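Local coordinates for protein acyl-CoA dehydrogenase (Geobacillus kaustophilus, PDB 2PG0) that probably catalyses the FAD-dependent dehydrogenation of acyl chains, placing a double bond between their alpha and beta carbons, at residues Thr99-Ser104 with Thr125-Thr130; Gln112-Lys117 with Leu189-Arg194; Leu231-Glu234 with Tyr239-Met242. One frame throughout, in Å; residues are numbered along the deposited sequence.

From the N terminus, the chain runs through helix 89-105 and helix 108-120 into strand 125-128, where interaction 1 closes a loop of 20 intervening residues. Interaction 2 starts inside that loop, on helix 108-120, and closes 71 residues later on strand 187-193, so interactions 1 and 2 cross instead of nesting. Both bring helices of the N-terminal domain onto one four-stranded sheet of the middle domain. Interaction 3 follows in series, closing a loop of four residues as the chain passes from edge strand 230-231 of that sheet into the long helix 237-273. Tyr101 of interaction 1 and Leu189 of the segment 189-194 pack beside this last contact, bringing the three into one neighbourhood.

Interaction 1. Residues Thr99-Ser104 with Thr125-Thr130; sequences TPYIAS and TAIAMT. With FAD (flavin-adenine dinucleotide), chain C.
Tyr101 of helix 89-105 meets Ile127 of strand 125-128, and its side chain can be traced outward atom by atom. CG stands anti to the carbonyl carbon (chi1 -78°), which lays the ring across the Ile127 side chain. Tyr101 CB packs on Leu231 CD2. Farther out, Tyr101 CD2 rests on Leu189 CD1, whereas on the other flank of the ring Tyr101 CE1 lies 3.5 Å from Ile127 CD1 in an oblique approach. At the end, Tyr101 OH comes to 3.5 Å from Leu241 CD2. With an alanine here, the Ile127 methyl would probably lose its aromatic neighbour, and a gap would be likely to open toward Leu189 and Leu241.

The second touch is of similar extent: Thr99 CG2 sits 3.7 Å from Thr125 OG1. No hydrogen bond crosses here; both hydroxyls are bonded instead to His94, Thr99 OG1 to the His94 carbonyl oxygen and Thr125 OG1 to His94 ND1.

Beyond the packing, the strand end and the loop after it meet the flavin. FAD N3 donates to Ile127 O over 2.9 Å, FAD O2 is gripped by the N-H groups of Met129 and Thr130, and Thr130 OG1 gives a 2.8 Å bond to FAD N1. The arrangement is that of the acyl-CoA dehydrogenase flavin site, where the middle domain reads the pyrimidine edge of the isoalloxazine while an N-terminal-domain helix packs against side chains of the same strand.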
loop_
_atom_site.group_PDB
_atom_site.type_symbol
_atom_site.label_atom_id
_atom_site.label_comp_id
_atom_site.label_asym_id
_atom_site.label_seq_id
_atom_site.Cartn_x
_atom_site.Cartn_y
_atom_site.Cartn_z
ATOM N N THR A 99 31.102 18.520 12.893
ATOM C CA THR A 99 32.420 18.518 13.540
ATOM C C THR A 99 33.350 17.379 13.078
ATOM O O THR A 99 34.555 17.597 13.000
ATOM C CB THR A 99 32.335 18.607 15.086
ATOM O OG1 THR A 99 31.627 17.477 15.598
ATOM C CG2 THR A 99 31.612 19.867 15.496
ATOM N N PRO A 100 32.808 16.170 12.766
ATOM C CA PRO A 100 33.686 15.184 12.125
ATOM C C PRO A 100 34.446 15.658 10.871
ATOM O O PRO A 100 35.528 15.134 10.599
ATOM C CB PRO A 100 32.730 14.041 11.777
ATOM C CG PRO A 100 31.707 14.105 12.855
ATOM C CD PRO A 100 31.469 15.590 13.017
ATOM N N TYR A 101 33.912 16.622 10.123
ATOM C CA TYR A 101 34.660 17.163 8.979
ATOM C C TYR A 101 35.956 17.825 9.447
ATOM O O TYR A 101 37.008 17.643 8.832
ATOM C CB TYR A 101 33.841 18.185 8.191
ATOM C CG TYR A 101 32.804 17.603 7.256
ATOM C CD1 TYR A 101 31.545 17.242 7.722
ATOM C CD2 TYR A 101 33.074 17.448 5.894
ATOM C CE1 TYR A 101 30.574 16.727 6.861
ATOM C CE2 TYR A 101 32.118 16.932 5.025
ATOM C CZ TYR A 101 30.868 16.578 5.515
ATOM O OH TYR A 101 29.911 16.070 4.669
ATOM N N ILE A 102 35.854 18.603 10.524
ATOM C CA ILE A 102 37.003 19.302 11.119
ATOM C C ILE A 102 38.043 18.287 11.619
ATOM O O ILE A 102 39.233 18.422 11.336
ATOM C CB ILE A 102 36.563 20.294 12.248
ATOM C CG1 ILE A 102 35.630 21.376 11.685
ATOM C CG2 ILE A 102 37.791 20.945 12.947
ATOM C CD1 ILE A 102 34.883 22.192 12.750
ATOM N N ALA A 103 37.589 17.256 12.331
ATOM C CA ALA A 103 38.492 16.232 12.849
ATOM C C ALA A 103 39.156 15.413 11.740
ATOM O O ALA A 103 40.351 15.115 11.819
ATOM C CB ALA A 103 37.765 15.323 13.823
ATOM N N SER A 104 38.387 15.053 10.712
ATOM C CA SER A 104 38.897 14.216 9.627
ATOM C C SER A 104 39.815 14.952 8.653
ATOM O O SER A 104 40.828 14.398 8.217
ATOM C CB SER A 104 37.749 13.571 8.845
ATOM O OG SER A 104 37.143 12.549 9.608
ATOM N N THR A 125 28.174 24.499 15.212
ATOM C CA THR A 125 28.483 24.277 13.803
ATOM C C THR A 125 27.254 24.036 12.930
ATOM O O THR A 125 26.190 23.631 13.411
ATOM C CB THR A 125 29.474 23.100 13.613
ATOM O OG1 THR A 125 28.903 21.898 14.130
ATOM C CG2 THR A 125 30.803 23.374 14.324
ATOM N N ALA A 126 27.438 24.269 11.632
ATOM C CA ALA A 126 26.426 23.993 10.619
ATOM C C ALA A 126 27.126 23.595 9.328
ATOM O O ALA A 126 28.321 23.843 9.152
ATOM C CB ALA A 126 25.565 25.210 10.388
ATOM N N ILE A 127 26.380 22.958 8.435
ATOM C CA ILE A 127 26.911 22.614 7.121
ATOM C C ILE A 127 25.968 23.140 6.035
ATOM O O ILE A 127 24.743 22.978 6.135
ATOM C CB ILE A 127 27.215 21.096 7.001
ATOM C CG1 ILE A 127 27.913 20.789 5.670
ATOM C CG2 ILE A 127 25.948 20.234 7.252
ATOM C CD1 ILE A 127 28.760 19.534 5.694
ATOM N N ALA A 128 26.546 23.800 5.028
ATOM C CA ALA A 128 25.761 24.473 3.998
ATOM C C ALA A 128 26.120 23.980 2.603
ATOM O O ALA A 128 27.152 24.362 2.032
ATOM C CB ALA A 128 25.903 25.996 4.101
ATOM N N MET A 129 25.254 23.113 2.085
ATOM C CA MET A 129 25.399 22.501 0.764
ATOM C C MET A 129 24.300 23.093 -0.133
ATOM O O MET A 129 24.580 23.728 -1.153
ATOM C CB MET A 129 25.201 20.970 0.843
ATOM C CG MET A 129 26.228 20.143 1.652
ATOM S SD MET A 129 25.752 18.382 1.829
ATOM C CE MET A 129 25.261 18.352 3.548
ATOM N N THR A 130 23.054 22.908 0.299
ATOM C CA THR A 130 21.851 23.218 -0.483
ATOM C C THR A 130 21.701 24.695 -0.856
ATOM O O THR A 130 21.942 25.589 -0.040
ATOM C CB THR A 130 20.593 22.727 0.278
ATOM O OG1 THR A 130 20.785 21.353 0.641
ATOM C CG2 THR A 130 19.332 22.849 -0.577
HETATM P PA FAD C . 14.881 19.085 -5.206
HETATM O O1A FAD C . 14.550 20.287 -6.040
HETATM O O2A FAD C . 16.302 18.609 -5.373
HETATM O O5B FAD C . 13.843 17.894 -5.552
HETATM C C5B FAD C . 12.443 18.124 -5.505
HETATM C C4B FAD C . 11.735 16.780 -5.686
HETATM O O4B FAD C . 12.121 16.225 -6.934
HETATM C C3B FAD C . 12.158 15.786 -4.606
HETATM O O3B FAD C . 11.073 14.967 -4.228
HETATM C C2B FAD C . 13.183 14.923 -5.303
HETATM O O2B FAD C . 13.319 13.637 -4.727
HETATM C C1B FAD C . 12.628 14.915 -6.727
HETATM N N9A FAD C . 13.684 14.545 -7.687
HETATM C C8A FAD C . 14.799 15.273 -8.027
HETATM N N7A FAD C . 15.516 14.559 -8.922
HETATM C C5A FAD C . 14.878 13.390 -9.153
HETATM C C6A FAD C . 15.173 12.306 -9.972
HETATM N N6A FAD C . 16.339 12.258 -10.623
HETATM N N1A FAD C . 14.315 11.224 -9.995
HETATM C C2A FAD C . 13.168 11.211 -9.222
HETATM N N3A FAD C . 12.869 12.298 -8.418
HETATM C C4A FAD C . 13.720 13.366 -8.381
HETATM N N1 FAD C . 20.710 21.325 3.394
HETATM C C2 FAD C . 22.010 21.546 3.812
HETATM O O2 FAD C . 22.917 21.598 2.979
HETATM N N3 FAD C . 22.287 21.723 5.161
HETATM C C4 FAD C . 21.266 21.681 6.089
HETATM O O4 FAD C . 21.520 21.852 7.284
HETATM C C4X FAD C . 19.953 21.444 5.668
HETATM N N5 FAD C . 18.918 21.395 6.589
HETATM C C5X FAD C . 17.614 21.192 6.177
HETATM C C6 FAD C . 16.599 21.173 7.126
HETATM C C7 FAD C . 15.282 20.962 6.725
HETATM C C7M FAD C . 14.222 20.938 7.790
HETATM C C8 FAD C . 14.987 20.774 5.361
HETATM C C8M FAD C . 13.590 20.543 4.855
HETATM C C9 FAD C . 16.005 20.803 4.417
HETATM C C9A FAD C . 17.330 21.006 4.816
HETATM N N10 FAD C . 18.370 21.027 3.883
HETATM C C10 FAD C . 19.674 21.267 4.308
HETATM C "C1'" FAD C . 18.126 20.750 2.415
HETATM C "C2'" FAD C . 17.698 19.319 2.046
HETATM O "O2'" FAD C . 18.761 18.389 2.073
HETATM C "C3'" FAD C . 17.104 19.382 0.642
HETATM O "O3'" FAD C . 15.813 19.939 0.777
HETATM C "C4'" FAD C . 17.025 18.030 -0.083
HETATM O "O4'" FAD C . 18.308 17.528 -0.410
HETATM C "C5'" FAD C . 16.193 18.116 -1.364
HETATM O "O5'" FAD C . 16.630 19.184 -2.184
HETATM P P FAD C . 15.551 20.247 -2.717
HETATM O O1P FAD C . 14.737 20.788 -1.569
HETATM O O2P FAD C . 16.248 21.340 -3.479
HETATM O O3P FAD C . 14.547 19.402 -3.662
#

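Interaction 2. Residues Gln112-Lys117 with Leu189-Arg194; sequences QKWLPK and LLVVER
Trp114 holds CG anti to its carbonyl carbon (chi1 -68°), sending the indole from helix 108-120 toward strand 187-193; Glu193 has the same first torsion and an extended chain beyond CG, which carries its carboxylate across to the indole edge. There Trp114 NE1 donates to Glu193 OE2 over 3.2 Å, with an N-H...O angle of 159°. The acceptor lies in the indole plane, but the donor approaches from above the carboxylate plane, 42° out of it.

Two residues earlier on the strand, Val191 meets the six-membered ring from one face. Its CG1 is 4.0 Å from the centroid of that ring of Trp114, a CH-pi contact, and Val191 CB approaches Trp114 CH2 to 3.8 Å. The indole is thus held at its N-H edge and on a face. Lys113 NZ remains 4.2 Å from Glu193 OE2, too far for a salt bridge, though the opposite charges may still attract.

Leu169 on the adjoining strand touches both Trp114 and Glu193. The axes of helix segment 112-117 and strand segment 189-193 come no nearer than 12.8 Å, a gap spanned by the indole and Val191, and the contact joins the N-terminal helical domain to the middle beta domain of the acyl-CoA dehydrogenase fold.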
loop_
_atom_site.group_PDB
_atom_site.type_symbol
_atom_site.label_atom_id
_atom_site.label_comp_id
_atom_site.label_asym_id
_atom_site.label_seq_id
_atom_site.Cartn_x
_atom_site.Cartn_y
_atom_site.Cartn_z
ATOM N N GLN A 112 43.073 22.396 16.566
ATOM C CA GLN A 112 43.407 23.078 17.812
ATOM C C GLN A 112 42.564 24.342 17.999
ATOM O O GLN A 112 42.099 24.621 19.099
ATOM C CB GLN A 112 44.907 23.414 17.848
ATOM C CG GLN A 112 45.404 23.950 19.184
ATOM C CD GLN A 112 45.129 22.997 20.337
ATOM O OE1 GLN A 112 45.554 21.842 20.319
ATOM N NE2 GLN A 112 44.418 23.481 21.345
ATOM N N LYS A 113 42.360 25.083 16.913
ATOM C CA LYS A 113 41.593 26.325 16.946
ATOM C C LYS A 113 40.095 26.111 17.176
ATOM O O LYS A 113 39.454 26.917 17.853
ATOM C CB LYS A 113 41.807 27.122 15.653
ATOM C CG LYS A 113 41.203 28.519 15.690
ATOM C CD LYS A 113 41.878 29.455 14.704
ATOM C CE LYS A 113 41.106 29.555 13.413
ATOM N NZ LYS A 113 41.390 30.863 12.751
ATOM N N TRP A 114 39.544 25.034 16.616
ATOM C CA TRP A 114 38.084 24.871 16.579
ATOM C C TRP A 114 37.489 23.797 17.491
ATOM O O TRP A 114 36.458 24.034 18.132
ATOM C CB TRP A 114 37.597 24.685 15.134
ATOM C CG TRP A 114 37.762 25.913 14.285
ATOM C CD1 TRP A 114 37.580 27.212 14.671
ATOM C CD2 TRP A 114 38.117 25.954 12.897
ATOM N NE1 TRP A 114 37.815 28.056 13.614
ATOM C CE2 TRP A 114 38.147 27.312 12.513
ATOM C CE3 TRP A 114 38.420 24.972 11.942
ATOM C CZ2 TRP A 114 38.465 27.721 11.207
ATOM C CZ3 TRP A 114 38.735 25.377 10.643
ATOM C CH2 TRP A 114 38.757 26.741 10.293
ATOM N N LEU A 115 38.121 22.632 17.551
ATOM C CA LEU A 115 37.547 21.500 18.289
ATOM C C LEU A 115 37.265 21.719 19.785
ATOM O O LEU A 115 36.198 21.334 20.259
ATOM C CB LEU A 115 38.329 20.206 18.053
ATOM C CG LEU A 115 38.249 19.625 16.637
ATOM C CD1 LEU A 115 39.053 18.346 16.574
ATOM C CD2 LEU A 115 36.797 19.381 16.195
ATOM N N PRO A 116 38.206 22.337 20.538
ATOM C CA PRO A 116 37.879 22.571 21.952
ATOM C C PRO A 116 36.564 23.326 22.184
ATOM O O PRO A 116 35.790 22.948 23.067
ATOM C CB PRO A 116 39.082 23.381 22.459
ATOM C CG PRO A 116 40.210 22.917 21.591
ATOM C CD PRO A 116 39.567 22.811 20.222
ATOM N N LYS A 117 36.301 24.357 21.386
ATOM C CA LYS A 117 35.070 25.131 21.547
ATOM C C LYS A 117 33.816 24.409 21.023
ATOM O O LYS A 117 32.704 24.676 21.479
ATOM C CB LYS A 117 35.220 26.522 20.940
ATOM C CG LYS A 117 36.043 27.473 21.803
ATOM C CD LYS A 117 36.270 28.783 21.079
ATOM C CE LYS A 117 37.387 29.584 21.732
ATOM N NZ LYS A 117 37.638 30.849 20.977
ATOM N N LEU A 189 35.429 22.701 0.259
ATOM C CA LEU A 189 34.807 23.030 1.538
ATOM C C LEU A 189 35.572 24.162 2.210
ATOM O O LEU A 189 36.787 24.104 2.351
ATOM C CB LEU A 189 34.710 21.799 2.451
ATOM C CG LEU A 189 33.934 20.595 1.899
ATOM C CD1 LEU A 189 33.819 19.497 2.950
ATOM C CD2 LEU A 189 32.552 20.997 1.368
ATOM N N LEU A 190 34.842 25.198 2.603
ATOM C CA LEU A 190 35.429 26.378 3.212
ATOM C C LEU A 190 34.689 26.697 4.513
ATOM O O LEU A 190 33.464 26.808 4.525
ATOM C CB LEU A 190 35.352 27.547 2.223
ATOM C CG LEU A 190 35.976 28.909 2.529
ATOM C CD1 LEU A 190 37.488 28.811 2.704
ATOM C CD2 LEU A 190 35.639 29.874 1.411
ATOM N N VAL A 191 35.433 26.822 5.609
ATOM C CA VAL A 191 34.827 27.160 6.900
ATOM C C VAL A 191 34.579 28.666 6.985
ATOM O O VAL A 191 35.510 29.469 6.844
ATOM C CB VAL A 191 35.705 26.679 8.093
ATOM C CG1 VAL A 191 35.108 27.129 9.425
ATOM C CG2 VAL A 191 35.877 25.167 8.056
ATOM N N VAL A 192 33.325 29.051 7.203
ATOM C CA VAL A 192 32.978 30.464 7.340
ATOM C C VAL A 192 32.625 30.758 8.791
ATOM O O VAL A 192 31.752 30.116 9.374
ATOM C CB VAL A 192 31.833 30.888 6.388
ATOM C CG1 VAL A 192 31.436 32.350 6.621
ATOM C CG2 VAL A 192 32.255 30.686 4.934
ATOM N N GLU A 193 33.318 31.732 9.370
ATOM C CA GLU A 193 33.136 32.069 10.778
ATOM C C GLU A 193 32.120 33.193 10.950
ATOM O O GLU A 193 31.910 33.993 10.042
ATOM C CB GLU A 193 34.485 32.440 11.406
ATOM C CG GLU A 193 35.477 31.291 11.421
ATOM C CD GLU A 193 36.833 31.674 11.987
ATOM O OE1 GLU A 193 37.507 32.536 11.383
ATOM O OE2 GLU A 193 37.226 31.101 13.030
ATOM N N ARG A 194 31.481 33.238 12.118
ATOM C CA ARG A 194 30.562 34.320 12.465
ATOM C C ARG A 194 31.253 35.679 12.269
ATOM O O ARG A 194 32.464 35.784 12.447
ATOM C CB ARG A 194 30.075 34.161 13.913
ATOM C CG ARG A 194 29.148 35.278 14.408
ATOM C CD ARG A 194 28.625 35.022 15.824
ATOM N NE ARG A 194 27.697 33.890 15.887
ATOM C CZ ARG A 194 26.414 33.926 15.524
ATOM N NH1 ARG A 194 25.871 35.042 15.054
ATOM N NH2 ARG A 194 25.665 32.832 15.628
#

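Interaction 3. Residues Leu231-Glu234 with Tyr239-Met242; sequences LGEE and YYLM
Gly232 takes phi 80° and psi -145° as the chain leaves strand 230-231, bringing the backbone N-H of Glu233 to face Tyr240 on helix 237-273. This is a strand-to-helix connection at the junction of the middle beta domain and the C-terminal helical domain of the acyl-CoA dehydrogenase fold. The positive phi favours glycine, and the packing gives a second reason: a CB built at Gly232 would lie only 2.5 Å from Tyr240 CE2. With hydrogens alone on that carbon, Gly232 CA can settle 3.5 Å from Tyr240 OH.

Tyr240 supplies the main side chain of the contact. Its CG is anti to the carbonyl carbon, and the ring extends across to the loop, although the nearest CA atoms, those of Gly232 and Tyr240, are 8.5 Å apart. On the way, Tyr240 CB passes beside Leu189 CD1 on the neighbouring strand, whose backbone also pairs with Leu231. Tyr240 CE2 then runs beside the Leu231 carbonyl, with Leu231 O at 3.8 Å. The ring also meets that of Tyr105.

Glu233 contributes its backbone N-H and the root of its side chain. That side chain crosses that of Tyr240 at about a right angle, with Glu233 CB 3.7 Å from Tyr240 OH, so the aliphatic root of the glutamate borders the phenol oxygen. That oxygen is met at the ring edge: Glu233 N, lying near the ring plane, donates to Tyr240 OH over 2.8 Å, with an N-H...O angle of 162°.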
loop_
_atom_site.group_PDB
_atom_site.type_symbol
_atom_site.label_atom_id
_atom_site.label_comp_id
_atom_site.label_asym_id
_atom_site.label_seq_id
_atom_site.Cartn_x
_atom_site.Cartn_y
_atom_site.Cartn_z
ATOM N N LEU A 231 39.066 23.834 4.083
ATOM C CA LEU A 231 39.076 22.528 4.721
ATOM C C LEU A 231 39.460 21.470 3.693
ATOM O O LEU A 231 38.708 21.207 2.747
ATOM C CB LEU A 231 37.702 22.229 5.342
ATOM C CG LEU A 231 37.551 21.125 6.389
ATOM C CD1 LEU A 231 38.438 21.369 7.609
ATOM C CD2 LEU A 231 36.089 21.028 6.805
ATOM N N GLY A 232 40.638 20.879 3.881
ATOM C CA GLY A 232 41.161 19.860 2.970
ATOM C C GLY A 232 41.780 20.452 1.716
ATOM O O GLY A 232 42.384 21.528 1.757
ATOM N N GLU A 233 41.620 19.749 0.598
ATOM C CA GLU A 233 42.221 20.162 -0.669
ATOM C C GLU A 233 41.188 20.797 -1.595
ATOM O O GLU A 233 40.022 20.388 -1.612
ATOM C CB GLU A 233 42.914 18.974 -1.357
ATOM C CG GLU A 233 43.943 18.254 -0.471
ATOM C CD GLU A 233 44.711 17.149 -1.192
ATOM O OE1 GLU A 233 44.089 16.161 -1.640
ATOM O OE2 GLU A 233 45.954 17.263 -1.288
ATOM N N GLU A 234 41.619 21.812 -2.347
ATOM C CA GLU A 234 40.778 22.441 -3.363
ATOM C C GLU A 234 40.320 21.410 -4.394
ATOM O O GLU A 234 41.110 20.583 -4.842
ATOM C CB GLU A 234 41.533 23.568 -4.069
ATOM C CG GLU A 234 41.491 24.914 -3.355
ATOM C CD GLU A 234 41.860 26.076 -4.270
ATOM O OE1 GLU A 234 42.662 25.878 -5.211
ATOM O OE2 GLU A 234 41.344 27.192 -4.054
ATOM N N TYR A 239 34.214 14.834 -2.716
ATOM C CA TYR A 239 34.655 13.556 -2.160
ATOM C C TYR A 239 34.486 13.485 -0.646
ATOM O O TYR A 239 34.067 12.456 -0.125
ATOM C CB TYR A 239 36.104 13.250 -2.560
ATOM C CG TYR A 239 36.291 13.197 -4.062
ATOM C CD1 TYR A 239 35.792 12.128 -4.808
ATOM C CD2 TYR A 239 36.938 14.230 -4.738
ATOM C CE1 TYR A 239 35.943 12.080 -6.194
ATOM C CE2 TYR A 239 37.097 14.193 -6.129
ATOM C CZ TYR A 239 36.597 13.114 -6.845
ATOM O OH TYR A 239 36.744 13.069 -8.213
ATOM N N TYR A 240 34.806 14.575 0.048
ATOM C CA TYR A 240 34.591 14.649 1.494
ATOM C C TYR A 240 33.112 14.495 1.834
ATOM O O TYR A 240 32.753 13.760 2.755
ATOM C CB TYR A 240 35.120 15.970 2.068
ATOM C CG TYR A 240 36.571 16.267 1.743
ATOM C CD1 TYR A 240 37.543 15.263 1.777
ATOM C CD2 TYR A 240 36.972 17.558 1.416
ATOM C CE1 TYR A 240 38.872 15.539 1.480
ATOM C CE2 TYR A 240 38.300 17.845 1.114
ATOM C CZ TYR A 240 39.242 16.833 1.149
ATOM O OH TYR A 240 40.553 17.119 0.852
ATOM N N LEU A 241 32.266 15.198 1.085
ATOM C CA LEU A 241 30.816 15.137 1.270
ATOM C C LEU A 241 30.264 13.725 1.077
ATOM O O LEU A 241 29.533 13.223 1.933
ATOM C CB LEU A 241 30.101 16.129 0.343
ATOM C CG LEU A 241 30.380 17.625 0.552
ATOM C CD1 LEU A 241 29.796 18.444 -0.590
ATOM C CD2 LEU A 241 29.852 18.132 1.899
ATOM N N MET A 242 30.632 13.081 -0.031
ATOM C CA MET A 242 30.103 11.748 -0.344
ATOM C C MET A 242 30.490 10.754 0.756
ATOM O O MET A 242 29.676 9.914 1.160
ATOM C CB MET A 242 30.566 11.266 -1.732
ATOM C CG MET A 242 29.943 12.016 -2.938
ATOM S SD MET A 242 28.123 12.121 -3.011
ATOM C CE MET A 242 27.840 13.832 -2.557
#